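Local structure of uncharacterized protein (Peptoclostridium difficile, 6N7M) at residues L47-A51 / I69-E73. The protein is of unknown function but is probably made with a signal peptide, consistent with export, and its ordered part forms a two-helix hairpin. Sequence-based numbering, arbitrary orientation.
Sequences LKDYA and IKKME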
# COMPACT_ATOMS: atom_id res chain seq x y z
N LEU A 47 4.41 -11.55 -0.85
CA LEU A 47 5.48 -11.02 0.03
C LEU A 47 6.22 -12.18 0.71
O LEU A 47 7.46 -12.06 0.89
CB LEU A 47 4.89 -10.10 1.10
CG LEU A 47 5.93 -9.33 1.91
CD1 LEU A 47 6.80 -8.47 0.99
CD2 LEU A 47 5.26 -8.49 2.97
N LYS A 48 5.48 -13.23 1.06
CA LYS A 48 6.14 -14.40 1.71
C LYS A 48 7.07 -15.06 0.69
O LYS A 48 8.23 -15.42 1.07
CB LYS A 48 5.11 -15.40 2.23
CG LYS A 48 4.39 -14.94 3.49
CD LYS A 48 3.33 -15.86 3.98
CE LYS A 48 3.85 -17.13 4.59
NZ LYS A 48 2.76 -17.88 5.27
N ASP A 49 6.60 -15.18 -0.53
CA ASP A 49 7.42 -15.84 -1.59
C ASP A 49 8.66 -14.99 -1.86
O ASP A 49 9.77 -15.57 -1.96
CB ASP A 49 6.59 -16.07 -2.85
CG ASP A 49 5.46 -17.06 -2.66
OD1 ASP A 49 5.35 -17.62 -1.56
OD2 ASP A 49 4.67 -17.23 -3.60
N TYR A 50 8.48 -13.67 -1.89
CA TYR A 50 9.61 -12.77 -2.17
C TYR A 50 10.65 -12.85 -1.05
O TYR A 50 11.87 -12.95 -1.35
CB TYR A 50 9.12 -11.35 -2.43
CG TYR A 50 10.23 -10.48 -2.93
CD1 TYR A 50 10.63 -10.53 -4.26
CD2 TYR A 50 10.96 -9.68 -2.05
CE1 TYR A 50 11.71 -9.79 -4.72
CE2 TYR A 50 12.02 -8.92 -2.50
CZ TYR A 50 12.40 -8.98 -3.83
OH TYR A 50 13.43 -8.21 -4.29
N ALA A 51 10.19 -12.91 0.20
CA ALA A 51 11.12 -12.96 1.35
C ALA A 51 12.00 -14.21 1.27
O ALA A 51 13.04 -14.20 1.92
CB ALA A 51 10.33 -12.94 2.64
N ILE A 69 5.12 -9.38 8.03
CA ILE A 69 4.20 -10.40 7.46
C ILE A 69 3.26 -10.92 8.58
O ILE A 69 2.04 -11.04 8.31
CB ILE A 69 5.03 -11.50 6.77
CG1 ILE A 69 5.66 -10.94 5.49
CG2 ILE A 69 4.17 -12.72 6.50
CD1 ILE A 69 6.62 -11.88 4.79
N LYS A 70 3.79 -11.13 9.79
CA LYS A 70 2.94 -11.62 10.91
C LYS A 70 1.84 -10.60 11.16
O LYS A 70 0.70 -11.02 11.32
CB LYS A 70 3.73 -11.89 12.19
CG LYS A 70 4.50 -13.21 12.19
CD LYS A 70 5.23 -13.49 13.50
CE LYS A 70 5.68 -14.93 13.62
NZ LYS A 70 6.18 -15.26 14.98
N LYS A 71 2.19 -9.32 11.23
CA LYS A 71 1.23 -8.21 11.45
C LYS A 71 0.21 -8.22 10.31
O LYS A 71 -0.97 -8.05 10.60
CB LYS A 71 1.98 -6.88 11.52
CG LYS A 71 1.12 -5.62 11.53
CD LYS A 71 1.89 -4.34 11.25
CE LYS A 71 2.49 -4.28 9.86
NZ LYS A 71 3.10 -2.96 9.57
N MSE A 72 0.64 -8.41 9.07
CA MSE A 72 -0.34 -8.40 7.96
C MSE A 72 -1.32 -9.58 8.10
O MSE A 72 -2.50 -9.40 7.79
CB MSE A 72 0.42 -8.38 6.62
CG MSE A 72 1.29 -7.20 6.47
SE MSE A 72 2.38 -7.39 4.87
CE MSE A 72 1.04 -7.22 3.47
N GLU A 73 -0.84 -10.76 8.51
CA GLU A 73 -1.75 -11.92 8.72
C GLU A 73 -2.81 -11.58 9.79
O GLU A 73 -3.97 -12.03 9.62
CB GLU A 73 -0.93 -13.16 9.08
CG GLU A 73 -0.09 -13.67 7.93
CD GLU A 73 0.98 -14.68 8.33
OE1 GLU A 73 1.18 -14.88 9.54
OE2 GLU A 73 1.60 -15.24 7.42
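K48 NZ and E73 OE2 form a salt bridge between the two helices, a long one at 3.6 Å, made at the partly exposed border of the contact. K48 bends at chi3 (72°), so CE swings past the carboxylate oxygen rather than toward it, and OE2 lies alongside the end of the lysine, nearest to NZ; E73 stays extended beyond CG and crosses the lysine at about a right angle. The lysine is more than a charge carrier: its CG lies 3.7 Å from I69 CG2, so that its aliphatic part roofs one side of the isoleucine.

Beneath this polar edge the packing is apolar, with I69 wedged between the side chains of the facing helix. Its CG1 branch, anti to the carbonyl carbon (chi1 -70°), points across the interface and meets L47 CD2 at 3.5 Å; at its far end CD1 passes L47 CG at 3.9 Å and comes loosely to A51 CB at 4.4 Å. The same leucine methyl, CD2, also touches the selenium of selenomethionine M72 at 3.6 Å, the two side chains crossing at nearly ninety degrees. M72 goes on to pack against Y40, H43 and I44, while L47 and A51 also rest on L65. L47 further packs against V32 of the second subunit.

The axes of the short segments approach to 12.0 Å and run nearly antiparallel, at 166°, and the gap is filled by L47, I69 and M72. A largely buried apolar seam flanked by a lysine-glutamate pair is the familiar amphipathic pattern of an antiparallel helical hairpin, formed here by helices 37-51 and 62-82.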